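Long-range contacts in phenolic acid decarboxylase (Sedimentibacter hydroxybenzoicus, PDB 7AE5), which catalyses the reversible, non-oxidative decarboxylation of 4-hydroxybenzoate and 3,4-dihydroxybenzoate, using prenylated FMN and manganese as cofactors: residues I34-A42 with L308-E316; Q89-D98 with L323-K331. All coordinates share one frame; numbering follows the deposited sequence.

Two buried contacts tie the early helices of this UbiD-family decarboxylase to much later parts of the chain. Along the sequence their segments alternate: 34-42, then 89-98, then 308-316, then 323-331. Their centres are 25 Å apart and lie on opposite sides of the chain's centre, with nearest atoms about 7 Å from each other. In contact 1, helix 33-43 meets the loop between strand 304-306 and helix 316-320; in contact 2, helix 86-96 crosses helix 323-336. Both early segments belong largely to the N-terminal domain, which thus packs against the chain around the end of the Rift-related domain in contact 1 and against the C-terminal domain in contact 2.

Contact 1. Residues I34-A42 with L308-E316; sequences IAAAGRAAA and LYLGIPWTE
Helix 34-42 runs past the irregular loop 308-316, coming closest in backbone where the CA atoms of G38 and Y309 lie 5.5 Å apart and those of A42 and T315 5.3 Å. The absence of a side chain at G38 lets Y309 CB come up to the helix, and its ring then lies along the backbone of G38 and R39. One ring face has A35 O above it, offset toward the rim, while Y309 CE2 touches R39 CB at 3.6 Å. R39 starts with CG anti to its N (chi1 175°) and bends at chi2 and chi3, carrying its guanidinium past the Y309 hydroxyl end into the turn of the loop. There R39 NH1 donates to I312 O (2.8 Å, nearly straight at 168°), on a lone pair and almost in the guanidinium plane; R39 NH2 adds a weak bond to W314 O at 3.1 Å. T315 CG2 sits over one face of the guanidinium, 3.4 Å from R39 NH1, so carbonyls at the edge and a methyl on the face hold the group's orientation. A buried arginine gripping loop carbonyls thus joins helix 33-43 to the loop that follows strand 304-306, where G311 lies about 9 Å from the side chain of E278, the predicted proton donor.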
ATOM      1  N   ILE C  34      22.560  40.745 -19.558  1.00 54.42           N
ATOM      2  CA  ILE C  34      21.929  39.990 -20.638  1.00 52.10           C
ATOM      3  C   ILE C  34      21.213  38.761 -20.091  1.00 51.84           C
ATOM      4  O   ILE C  34      20.083  38.451 -20.490  1.00 50.69           O
ATOM      5  CB  ILE C  34      22.968  39.609 -21.709  1.00 51.00           C
ATOM      6  CG1 ILE C  34      23.522  40.863 -22.383  1.00 52.16           C
ATOM      7  CG2 ILE C  34      22.344  38.698 -22.751  1.00 48.79           C
ATOM      8  CD1 ILE C  34      24.714  40.596 -23.276  1.00 53.26           C
ATOM      9  N   ALA C  35      21.855  38.044 -19.168  1.00 49.05           N
ATOM     10  CA  ALA C  35      21.224  36.869 -18.581  1.00 49.04           C
ATOM     11  C   ALA C  35      20.027  37.253 -17.718  1.00 49.34           C
ATOM     12  O   ALA C  35      18.981  36.594 -17.773  1.00 48.29           O
ATOM     13  CB  ALA C  35      22.245  36.087 -17.762  1.00 51.15           C
ATOM     14  N   ALA C  36      20.162  38.312 -16.913  1.00 55.32           N
ATOM     15  CA  ALA C  36      19.051  38.747 -16.074  1.00 55.10           C
ATOM     16  C   ALA C  36      17.859  39.184 -16.911  1.00 53.51           C
ATOM     17  O   ALA C  36      16.710  39.012 -16.490  1.00 52.99           O
ATOM     18  CB  ALA C  36      19.492  39.883 -15.150  1.00 56.86           C
ATOM     19  N   ALA C  37      18.108  39.752 -18.093  1.00 57.12           N
ATOM     20  CA  ALA C  37      17.006  40.100 -18.984  1.00 56.33           C
ATOM     21  C   ALA C  37      16.351  38.853 -19.559  1.00 55.76           C
ATOM     22  O   ALA C  37      15.122  38.787 -19.670  1.00 56.08           O
ATOM     23  CB  ALA C  37      17.503  41.015 -20.101  1.00 56.09           C
ATOM     24  N   GLY C  38      17.155  37.852 -19.929  1.00 48.48           N
ATOM     25  CA  GLY C  38      16.586  36.591 -20.376  1.00 47.91           C
ATOM     26  C   GLY C  38      15.745  35.926 -19.302  1.00 48.81           C
ATOM     27  O   GLY C  38      14.661  35.407 -19.581  1.00 49.15           O
ATOM     28  N   ARG C  39      16.233  35.935 -18.060  1.00 47.54           N
ATOM     29  CA  ARG C  39      15.424  35.459 -16.943  1.00 47.74           C
ATOM     30  C   ARG C  39      14.192  36.334 -16.748  1.00 47.88           C
ATOM     31  O   ARG C  39      13.088  35.824 -16.520  1.00 48.09           O
ATOM     32  CB  ARG C  39      16.267  35.423 -15.668  1.00 48.03           C
ATOM     33  CG  ARG C  39      15.503  35.045 -14.406  1.00 47.63           C
ATOM     34  CD  ARG C  39      15.251  33.550 -14.330  1.00 47.14           C
ATOM     35  NE  ARG C  39      13.984  33.175 -14.946  1.00 47.09           N
ATOM     36  CZ  ARG C  39      13.541  31.929 -15.039  1.00 46.75           C
ATOM     37  NH1 ARG C  39      14.246  30.909 -14.577  1.00 46.10           N
ATOM     38  NH2 ARG C  39      12.362  31.701 -15.611  1.00 46.76           N
ATOM     39  N   ALA C  40      14.362  37.656 -16.839  1.00 47.59           N
ATOM     40  CA  ALA C  40      13.242  38.568 -16.629  1.00 47.79           C
ATOM     41  C   ALA C  40      12.162  38.362 -17.682  1.00 48.39           C
ATOM     42  O   ALA C  40      10.968  38.319 -17.362  1.00 48.78           O
ATOM     43  CB  ALA C  40      13.735  40.014 -16.639  1.00 47.99           C
ATOM     44  N   ALA C  41      12.565  38.238 -18.950  1.00 44.61           N
ATOM     45  CA  ALA C  41      11.593  37.998 -20.011  1.00 45.39           C
ATOM     46  C   ALA C  41      10.864  36.678 -19.796  1.00 45.15           C
ATOM     47  O   ALA C  41       9.657  36.581 -20.040  1.00 45.31           O
ATOM     48  CB  ALA C  41      12.284  38.017 -21.374  1.00 45.56           C
ATOM     49  N   ALA C  42      11.583  35.652 -19.334  1.00 45.61           N
ATOM     50  CA  ALA C  42      10.933  34.389 -19.003  1.00 44.52           C
ATOM     51  C   ALA C  42       9.936  34.568 -17.866  1.00 45.34           C
ATOM     52  O   ALA C  42       8.879  33.926 -17.849  1.00 45.00           O
ATOM     53  CB  ALA C  42      11.984  33.339 -18.638  1.00 43.40           C
ATOM     54  N   LEU C 308      20.609  31.858 -25.819  1.00 49.36           N
ATOM     55  CA  LEU C 308      19.486  31.399 -25.017  1.00 49.13           C
ATOM     56  C   LEU C 308      19.849  31.423 -23.541  1.00 48.55           C
ATOM     57  O   LEU C 308      20.952  31.024 -23.157  1.00 48.79           O
ATOM     58  CB  LEU C 308      19.064  29.977 -25.441  1.00 50.19           C
ATOM     59  CG  LEU C 308      18.188  29.086 -24.551  1.00 50.23           C
ATOM     60  CD1 LEU C 308      17.415  28.116 -25.423  1.00 51.11           C
ATOM     61  CD2 LEU C 308      19.006  28.296 -23.530  1.00 50.47           C
ATOM     62  N   TYR C 309      18.917  31.891 -22.718  1.00 43.21           N
ATOM     63  CA  TYR C 309      19.023  31.738 -21.275  1.00 42.65           C
ATOM     64  C   TYR C 309      18.204  30.536 -20.822  1.00 42.95           C
ATOM     65  O   TYR C 309      17.076  30.330 -21.282  1.00 42.96           O
ATOM     66  CB  TYR C 309      18.542  32.984 -20.525  1.00 41.50           C
ATOM     67  CG  TYR C 309      18.508  32.766 -19.026  1.00 40.93           C
ATOM     68  CD1 TYR C 309      19.677  32.802 -18.274  1.00 40.76           C
ATOM     69  CD2 TYR C 309      17.315  32.486 -18.368  1.00 40.48           C
ATOM     70  CE1 TYR C 309      19.656  32.588 -16.910  1.00 40.21           C
ATOM     71  CE2 TYR C 309      17.286  32.268 -17.004  1.00 39.94           C
ATOM     72  CZ  TYR C 309      18.461  32.320 -16.280  1.00 39.85           C
ATOM     73  OH  TYR C 309      18.444  32.105 -14.920  1.00 39.34           O
ATOM     74  N   LEU C 310      18.774  29.752 -19.913  1.00 42.16           N
ATOM     75  CA  LEU C 310      18.052  28.674 -19.258  1.00 42.23           C
ATOM     76  C   LEU C 310      18.321  28.728 -17.761  1.00 41.30           C
ATOM     77  O   LEU C 310      19.405  29.118 -17.318  1.00 41.04           O
ATOM     78  CB  LEU C 310      18.431  27.290 -19.823  1.00 43.56           C
ATOM     79  CG  LEU C 310      19.668  26.559 -19.298  1.00 43.73           C
ATOM     80  CD1 LEU C 310      19.659  25.118 -19.783  1.00 44.52           C
ATOM     81  CD2 LEU C 310      20.943  27.260 -19.738  1.00 43.64           C
ATOM     82  N   GLY C 311      17.309  28.350 -16.989  1.00 41.04           N
ATOM     83  CA  GLY C 311      17.394  28.360 -15.544  1.00 40.11           C
ATOM     84  C   GLY C 311      16.312  27.495 -14.939  1.00 39.55           C
ATOM     85  O   GLY C 311      16.039  26.399 -15.439  1.00 40.03           O
ATOM     86  N   ILE C 312      15.685  27.971 -13.870  1.00 46.60           N
ATOM     87  CA  ILE C 312      14.561  27.253 -13.277  1.00 45.87           C
ATOM     88  C   ILE C 312      13.382  27.352 -14.240  1.00 45.82           C
ATOM     89  O   ILE C 312      12.975  28.463 -14.609  1.00 45.70           O
ATOM     90  CB  ILE C 312      14.214  27.801 -11.886  1.00 45.08           C
ATOM     91  CG1 ILE C 312      15.277  27.364 -10.872  1.00 45.05           C
ATOM     92  CG2 ILE C 312      12.832  27.328 -11.458  1.00 44.31           C
ATOM     93  CD1 ILE C 312      15.401  28.278  -9.674  1.00 44.83           C
ATOM     94  N   PRO C 313      12.823  26.225 -14.681  1.00 39.69           N
ATOM     95  CA  PRO C 313      11.751  26.269 -15.681  1.00 39.73           C
ATOM     96  C   PRO C 313      10.530  27.017 -15.165  1.00 38.63           C
ATOM     97  O   PRO C 313      10.263  27.055 -13.963  1.00 37.88           O
ATOM     98  CB  PRO C 313      11.437  24.787 -15.929  1.00 39.90           C
ATOM     99  CG  PRO C 313      12.668  24.061 -15.491  1.00 40.37           C
ATOM    100  CD  PRO C 313      13.195  24.844 -14.332  1.00 39.73           C
ATOM    101  N   TRP C 314       9.778  27.615 -16.091  1.00 35.17           N
ATOM    102  CA  TRP C 314      10.051  27.541 -17.526  1.00 36.15           C
ATOM    103  C   TRP C 314      10.949  28.677 -18.005  1.00 36.70           C
ATOM    104  O   TRP C 314      10.847  29.812 -17.533  1.00 36.10           O
ATOM    105  CB  TRP C 314       8.743  27.561 -18.323  1.00 35.75           C
ATOM    106  CG  TRP C 314       8.152  26.206 -18.582  1.00 35.84           C
ATOM    107  CD1 TRP C 314       8.082  25.158 -17.708  1.00 35.44           C
ATOM    108  CD2 TRP C 314       7.548  25.752 -19.800  1.00 36.36           C
ATOM    109  NE1 TRP C 314       7.473  24.081 -18.308  1.00 35.66           N
ATOM    110  CE2 TRP C 314       7.138  24.420 -19.593  1.00 36.32           C
ATOM    111  CE3 TRP C 314       7.323  26.340 -21.049  1.00 36.83           C
ATOM    112  CZ2 TRP C 314       6.508  23.670 -20.585  1.00 36.86           C
ATOM    113  CZ3 TRP C 314       6.698  25.594 -22.033  1.00 37.33           C
ATOM    114  CH2 TRP C 314       6.296  24.274 -21.794  1.00 37.40           C
ATOM    115  N   THR C 315      11.837  28.357 -18.939  1.00 38.04           N
ATOM    116  CA  THR C 315      12.613  29.364 -19.654  1.00 38.50           C
ATOM    117  C   THR C 315      12.446  29.062 -21.142  1.00 39.42           C
ATOM    118  O   THR C 315      11.565  28.298 -21.554  1.00 39.54           O
ATOM    119  CB  THR C 315      14.086  29.389 -19.214  1.00 39.04           C
ATOM    120  OG1 THR C 315      14.714  28.141 -19.523  1.00 40.21           O
ATOM    121  CG2 THR C 315      14.206  29.656 -17.719  1.00 38.13           C
ATOM    122  N   GLU C 316      13.300  29.665 -21.975  1.00 45.42           N
ATOM    123  CA  GLU C 316      13.194  29.453 -23.415  1.00 45.87           C
ATOM    124  C   GLU C 316      13.422  27.990 -23.781  1.00 44.20           C
ATOM    125  O   GLU C 316      12.775  27.464 -24.694  1.00 43.61           O
ATOM    126  CB  GLU C 316      14.186  30.349 -24.155  1.00 48.87           C
ATOM    127  CG  GLU C 316      14.010  30.327 -25.653  1.00 50.09           C
ATOM    128  CD  GLU C 316      15.084  31.104 -26.380  1.00 53.27           C
ATOM    129  OE1 GLU C 316      15.904  31.769 -25.710  1.00 54.63           O
ATOM    130  OE2 GLU C 316      15.107  31.051 -27.627  1.00 54.63           O
TER
HETATM  131  O   HOH W   1      14.454  32.622 -21.431  1.00 41.12           O

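Contact 2. Residues Q89-D98 with L323-K331; sequences QFYELNRRWD and LNTSVPLYK
F90 and Y330 each set CG anti to the backbone N (chi1 near 165°), which turns the two rings toward each other across the helix interface, where they form a T-shaped stack. The edge of F90 is directed at the face of Y330, with planes at 79° and F90 CZ 3.6 Å from Y330 CG. L93 continues the apolar seam, its CD1 3.6 Å from L323 CB. V327 splits its branches between two aromatic neighbours: CG2 reaches F90 CE1, while CG1 makes a CH-pi contact over the W97 indole, 3.8 Å from the centroid of the five-membered ring. P328 CG packs against W97 CZ2, and the indole NE1 is bonded to G222 O.

The two helix segments cross at -63°, axes 9.7 Å apart, with F90 as a knob in the hole formed by L323, S326, V327 and Y330, and so join the N-terminal and C-terminal regions of the UbiD fold. F90 and L323 also touch strand 340-347, on which helix 323-331 is laid. The N324 side chain is about 8 Å from that of T166, predicted to bind prenylated FMN.

At the far end, K331 and N94 approach from opposite directions. K331 NZ donates to N94 OD1 at 2.8 Å from well above the carbonyl plane, and weakly to N94 O. The N94 amide stands perpendicular to the Y330 ring, with ND2 3.4 Å from Y330 CE2. D98 OD2 forms a long salt bridge to K331 NZ at 3.8 Å, which probably adds some electrostatic hold on the ammonium.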
ATOM      1  N   GLN C  89      -1.512  24.636 -31.771  1.00 40.16           N
ATOM      2  CA  GLN C  89      -0.134  24.556 -32.246  1.00 40.28           C
ATOM      3  C   GLN C  89       0.337  23.110 -32.301  1.00 40.94           C
ATOM      4  O   GLN C  89       1.102  22.727 -33.194  1.00 42.02           O
ATOM      5  CB  GLN C  89       0.792  25.380 -31.347  1.00 39.02           C
ATOM      6  CG  GLN C  89       0.513  26.874 -31.323  1.00 40.03           C
ATOM      7  CD  GLN C  89       1.639  27.661 -30.673  1.00 39.27           C
ATOM      8  OE1 GLN C  89       2.815  27.435 -30.958  1.00 38.72           O
ATOM      9  NE2 GLN C  89       1.283  28.589 -29.791  1.00 39.41           N
ATOM     10  N   PHE C  90      -0.114  22.291 -31.347  1.00 39.33           N
ATOM     11  CA  PHE C  90       0.258  20.880 -31.329  1.00 39.54           C
ATOM     12  C   PHE C  90      -0.313  20.144 -32.535  1.00 41.54           C
ATOM     13  O   PHE C  90       0.365  19.297 -33.130  1.00 41.91           O
ATOM     14  CB  PHE C  90      -0.213  20.250 -30.016  1.00 38.27           C
ATOM     15  CG  PHE C  90      -0.234  18.746 -30.023  1.00 38.46           C
ATOM     16  CD1 PHE C  90       0.894  18.026 -29.669  1.00 37.22           C
ATOM     17  CD2 PHE C  90      -1.393  18.054 -30.343  1.00 39.68           C
ATOM     18  CE1 PHE C  90       0.877  16.645 -29.662  1.00 36.89           C
ATOM     19  CE2 PHE C  90      -1.415  16.674 -30.340  1.00 39.76           C
ATOM     20  CZ  PHE C  90      -0.278  15.968 -29.996  1.00 38.14           C
ATOM     21  N   TYR C  91      -1.554  20.457 -32.914  1.00 49.11           N
ATOM     22  CA  TYR C  91      -2.171  19.781 -34.051  1.00 51.31           C
ATOM     23  C   TYR C  91      -1.541  20.218 -35.366  1.00 52.83           C
ATOM     24  O   TYR C  91      -1.396  19.407 -36.289  1.00 54.27           O
ATOM     25  CB  TYR C  91      -3.675  20.043 -34.062  1.00 51.40           C
ATOM     26  CG  TYR C  91      -4.436  19.156 -33.114  1.00 50.95           C
ATOM     27  CD1 TYR C  91      -4.194  17.790 -33.069  1.00 51.82           C
ATOM     28  CD2 TYR C  91      -5.387  19.684 -32.252  1.00 49.60           C
ATOM     29  CE1 TYR C  91      -4.881  16.974 -32.200  1.00 51.34           C
ATOM     30  CE2 TYR C  91      -6.078  18.876 -31.380  1.00 49.27           C
ATOM     31  CZ  TYR C  91      -5.821  17.524 -31.359  1.00 50.15           C
ATOM     32  OH  TYR C  91      -6.513  16.721 -30.491  1.00 49.78           O
ATOM     33  N   GLU C  92      -1.170  21.494 -35.476  1.00 54.42           N
ATOM     34  CA  GLU C  92      -0.500  21.963 -36.683  1.00 55.16           C
ATOM     35  C   GLU C  92       0.877  21.325 -36.830  1.00 54.25           C
ATOM     36  O   GLU C  92       1.272  20.937 -37.936  1.00 53.90           O
ATOM     37  CB  GLU C  92      -0.392  23.488 -36.661  1.00 53.54           C
ATOM     38  CG  GLU C  92       0.116  24.102 -37.954  1.00 53.32           C
ATOM     39  CD  GLU C  92      -0.795  23.814 -39.132  1.00 53.99           C
ATOM     40  OE1 GLU C  92      -2.031  23.809 -38.944  1.00 54.19           O
ATOM     41  OE2 GLU C  92      -0.276  23.599 -40.247  1.00 54.10           O
ATOM     42  N   LEU C  93       1.618  21.206 -35.725  1.00 53.77           N
ATOM     43  CA  LEU C  93       2.899  20.506 -35.762  1.00 52.04           C
ATOM     44  C   LEU C  93       2.725  19.044 -36.144  1.00 51.96           C
ATOM     45  O   LEU C  93       3.520  18.497 -36.918  1.00 51.14           O
ATOM     46  CB  LEU C  93       3.599  20.629 -34.408  1.00 50.37           C
ATOM     47  CG  LEU C  93       4.637  21.741 -34.317  1.00 49.59           C
ATOM     48  CD1 LEU C  93       5.489  21.578 -33.080  1.00 47.92           C
ATOM     49  CD2 LEU C  93       5.516  21.631 -35.550  1.00 49.42           C
ATOM     50  N   ASN C  94       1.691  18.392 -35.610  1.00 50.59           N
ATOM     51  CA  ASN C  94       1.456  16.990 -35.936  1.00 50.41           C
ATOM     52  C   ASN C  94       1.073  16.821 -37.401  1.00 51.54           C
ATOM     53  O   ASN C  94       1.450  15.828 -38.037  1.00 50.66           O
ATOM     54  CB  ASN C  94       0.371  16.417 -35.026  1.00 50.99           C
ATOM     55  CG  ASN C  94       0.040  14.977 -35.352  1.00 50.78           C
ATOM     56  OD1 ASN C  94       0.889  14.094 -35.244  1.00 48.77           O
ATOM     57  ND2 ASN C  94      -1.200  14.732 -35.759  1.00 52.80           N
ATOM     58  N   ARG C  95       0.327  17.779 -37.954  1.00 49.45           N
ATOM     59  CA  ARG C  95      -0.075  17.689 -39.354  1.00 50.09           C
ATOM     60  C   ARG C  95       1.124  17.824 -40.287  1.00 49.10           C
ATOM     61  O   ARG C  95       1.190  17.152 -41.322  1.00 50.96           O
ATOM     62  CB  ARG C  95      -1.125  18.758 -39.662  1.00 51.53           C
ATOM     63  CG  ARG C  95      -1.686  18.698 -41.074  1.00 52.54           C
ATOM     64  CD  ARG C  95      -2.512  19.936 -41.393  1.00 54.19           C
ATOM     65  NE  ARG C  95      -1.688  21.136 -41.464  1.00 54.15           N
ATOM     66  CZ  ARG C  95      -0.949  21.479 -42.510  1.00 55.88           C
ATOM     67  NH1 ARG C  95      -0.912  20.734 -43.603  1.00 57.91           N
ATOM     68  NH2 ARG C  95      -0.229  22.595 -42.460  1.00 55.72           N
ATOM     69  N   ARG C  96       2.085  18.679 -39.934  1.00 58.52           N
ATOM     70  CA  ARG C  96       3.258  18.909 -40.769  1.00 57.45           C
ATOM     71  C   ARG C  96       4.365  17.885 -40.548  1.00 55.95           C
ATOM     72  O   ARG C  96       5.313  17.850 -41.340  1.00 55.28           O
ATOM     73  CB  ARG C  96       3.826  20.308 -40.508  1.00 57.14           C
ATOM     74  CG  ARG C  96       2.820  21.445 -40.619  1.00 58.21           C
ATOM     75  CD  ARG C  96       3.518  22.798 -40.658  1.00 57.50           C
ATOM     76  NE  ARG C  96       2.576  23.908 -40.570  1.00 57.98           N
ATOM     77  CZ  ARG C  96       2.902  25.146 -40.221  1.00 57.19           C
ATOM     78  NH1 ARG C  96       4.148  25.474 -39.919  1.00 56.23           N
ATOM     79  NH2 ARG C  96       1.954  26.078 -40.172  1.00 57.42           N
ATOM     80  N   TRP C  97       4.254  17.049 -39.510  1.00 57.10           N
ATOM     81  CA  TRP C  97       5.403  16.286 -39.027  1.00 55.38           C
ATOM     82  C   TRP C  97       5.968  15.348 -40.087  1.00 54.76           C
ATOM     83  O   TRP C  97       7.191  15.219 -40.219  1.00 54.19           O
ATOM     84  CB  TRP C  97       5.016  15.495 -37.776  1.00 54.76           C
ATOM     85  CG  TRP C  97       6.192  15.092 -36.931  1.00 52.96           C
ATOM     86  CD1 TRP C  97       6.807  13.875 -36.915  1.00 51.60           C
ATOM     87  CD2 TRP C  97       6.897  15.908 -35.984  1.00 52.35           C
ATOM     88  NE1 TRP C  97       7.846  13.878 -36.018  1.00 50.33           N
ATOM     89  CE2 TRP C  97       7.924  15.114 -35.433  1.00 50.76           C
ATOM     90  CE3 TRP C  97       6.760  17.229 -35.548  1.00 52.98           C
ATOM     91  CZ2 TRP C  97       8.808  15.598 -34.471  1.00 49.94           C
ATOM     92  CZ3 TRP C  97       7.638  17.707 -34.593  1.00 51.98           C
ATOM     93  CH2 TRP C  97       8.648  16.892 -34.065  1.00 50.53           C
ATOM     94  N   ASP C  98       5.103  14.676 -40.846  1.00 64.92           N
ATOM     95  CA  ASP C  98       5.529  13.587 -41.714  1.00 66.71           C
ATOM     96  C   ASP C  98       5.560  13.964 -43.191  1.00 69.68           C
ATOM     97  O   ASP C  98       5.720  13.081 -44.039  1.00 71.69           O
ATOM     98  CB  ASP C  98       4.625  12.369 -41.506  1.00 66.79           C
ATOM     99  CG  ASP C  98       5.001  11.568 -40.272  1.00 64.51           C
ATOM    100  OD1 ASP C  98       6.154  11.694 -39.808  1.00 63.39           O
ATOM    101  OD2 ASP C  98       4.146  10.808 -39.768  1.00 63.98           O
ATOM    102  N   LEU C 323       6.677  20.716 -27.767  1.00 44.40           N
ATOM    103  CA  LEU C 323       5.813  19.989 -28.689  1.00 44.10           C
ATOM    104  C   LEU C 323       6.573  19.012 -29.576  1.00 44.17           C
ATOM    105  O   LEU C 323       5.975  18.042 -30.057  1.00 44.04           O
ATOM    106  CB  LEU C 323       5.030  20.977 -29.556  1.00 44.28           C
ATOM    107  CG  LEU C 323       4.073  21.901 -28.801  1.00 44.24           C
ATOM    108  CD1 LEU C 323       3.136  22.614 -29.761  1.00 45.42           C
ATOM    109  CD2 LEU C 323       3.282  21.118 -27.762  1.00 43.95           C
ATOM    110  N   ASN C 324       7.867  19.244 -29.814  1.00 46.40           N
ATOM    111  CA  ASN C 324       8.657  18.281 -30.571  1.00 47.16           C
ATOM    112  C   ASN C 324       8.909  17.006 -29.779  1.00 46.39           C
ATOM    113  O   ASN C 324       9.310  15.995 -30.364  1.00 46.52           O
ATOM    114  CB  ASN C 324       9.986  18.902 -31.005  1.00 48.88           C
ATOM    115  CG  ASN C 324      10.626  19.733 -29.911  1.00 48.36           C
ATOM    116  OD1 ASN C 324       9.940  20.282 -29.048  1.00 47.27           O
ATOM    117  ND2 ASN C 324      11.951  19.835 -29.944  1.00 49.40           N
ATOM    118  N   THR C 325       8.697  17.038 -28.464  1.00 36.30           N
ATOM    119  CA  THR C 325       8.678  15.811 -27.678  1.00 36.23           C
ATOM    120  C   THR C 325       7.305  15.153 -27.729  1.00 35.85           C
ATOM    121  O   THR C 325       7.201  13.922 -27.764  1.00 35.87           O
ATOM    122  CB  THR C 325       9.069  16.109 -26.227  1.00 36.46           C
ATOM    123  OG1 THR C 325      10.367  16.716 -26.191  1.00 37.04           O
ATOM    124  CG2 THR C 325       9.085  14.832 -25.394  1.00 36.46           C
ATOM    125  N   SER C 326       6.244  15.964 -27.767  1.00 36.59           N
ATOM    126  CA  SER C 326       4.888  15.449 -27.615  1.00 36.41           C
ATOM    127  C   SER C 326       4.353  14.829 -28.901  1.00 36.61           C
ATOM    128  O   SER C 326       3.621  13.835 -28.849  1.00 36.76           O
ATOM    129  CB  SER C 326       3.959  16.568 -27.142  1.00 36.31           C
ATOM    130  OG  SER C 326       4.550  17.314 -26.095  1.00 36.32           O
ATOM    131  N   VAL C 327       4.689  15.407 -30.057  1.00 34.78           N
ATOM    132  CA  VAL C 327       4.164  14.893 -31.325  1.00 35.10           C
ATOM    133  C   VAL C 327       4.625  13.464 -31.605  1.00 35.37           C
ATOM    134  O   VAL C 327       3.784  12.635 -31.991  1.00 35.72           O
ATOM    135  CB  VAL C 327       4.496  15.860 -32.470  1.00 36.35           C
ATOM    136  CG1 VAL C 327       4.195  15.217 -33.816  1.00 38.45           C
ATOM    137  CG2 VAL C 327       3.705  17.152 -32.315  1.00 36.47           C
ATOM    138  N   PRO C 328       5.909  13.107 -31.449  1.00 46.08           N
ATOM    139  CA  PRO C 328       6.284  11.699 -31.672  1.00 46.42           C
ATOM    140  C   PRO C 328       5.578  10.731 -30.741  1.00 46.45           C
ATOM    141  O   PRO C 328       5.122   9.675 -31.194  1.00 46.92           O
ATOM    142  CB  PRO C 328       7.804  11.700 -31.451  1.00 46.45           C
ATOM    143  CG  PRO C 328       8.216  13.097 -31.727  1.00 46.46           C
ATOM    144  CD  PRO C 328       7.097  13.942 -31.204  1.00 45.98           C
ATOM    145  N   LEU C 329       5.466  11.063 -29.451  1.00 42.51           N
ATOM    146  CA  LEU C 329       4.766  10.178 -28.524  1.00 42.59           C
ATOM    147  C   LEU C 329       3.299  10.033 -28.906  1.00 42.93           C
ATOM    148  O   LEU C 329       2.729   8.940 -28.810  1.00 43.46           O
ATOM    149  CB  LEU C 329       4.896  10.699 -27.092  1.00 42.15           C
ATOM    150  CG  LEU C 329       6.278  10.592 -26.449  1.00 42.12           C
ATOM    151  CD1 LEU C 329       6.312  11.336 -25.124  1.00 41.89           C
ATOM    152  CD2 LEU C 329       6.662   9.134 -26.258  1.00 42.49           C
ATOM    153  N   TYR C 330       2.672  11.128 -29.342  1.00 40.72           N
ATOM    154  CA  TYR C 330       1.284  11.060 -29.788  1.00 41.25           C
ATOM    155  C   TYR C 330       1.134  10.117 -30.976  1.00 41.96           C
ATOM    156  O   TYR C 330       0.172   9.344 -31.046  1.00 42.70           O
ATOM    157  CB  TYR C 330       0.783  12.462 -30.141  1.00 41.04           C
ATOM    158  CG  TYR C 330      -0.502  12.483 -30.935  1.00 41.70           C
ATOM    159  CD1 TYR C 330      -1.730  12.284 -30.316  1.00 42.18           C
ATOM    160  CD2 TYR C 330      -0.489  12.710 -32.306  1.00 41.94           C
ATOM    161  CE1 TYR C 330      -2.908  12.306 -31.042  1.00 42.89           C
ATOM    162  CE2 TYR C 330      -1.661  12.732 -33.041  1.00 42.58           C
ATOM    163  CZ  TYR C 330      -2.867  12.530 -32.403  1.00 43.05           C
ATOM    164  OH  TYR C 330      -4.035  12.551 -33.131  1.00 43.76           O
ATOM    165  N   LYS C 331       2.082  10.159 -31.915  1.00 43.53           N
ATOM    166  CA  LYS C 331       1.997   9.293 -33.086  1.00 44.23           C
ATOM    167  C   LYS C 331       2.205   7.829 -32.715  1.00 44.71           C
ATOM    168  O   LYS C 331       1.574   6.942 -33.300  1.00 45.53           O
ATOM    169  CB  LYS C 331       3.013   9.731 -34.139  1.00 44.82           C
ATOM    170  CG  LYS C 331       2.633  11.000 -34.886  1.00 45.91           C
ATOM    171  CD  LYS C 331       3.623  11.291 -36.001  1.00 48.29           C
ATOM    172  CE  LYS C 331       3.253  12.550 -36.767  1.00 49.86           C
ATOM    173  NZ  LYS C 331       1.855  12.511 -37.280  1.00 50.76           N
TER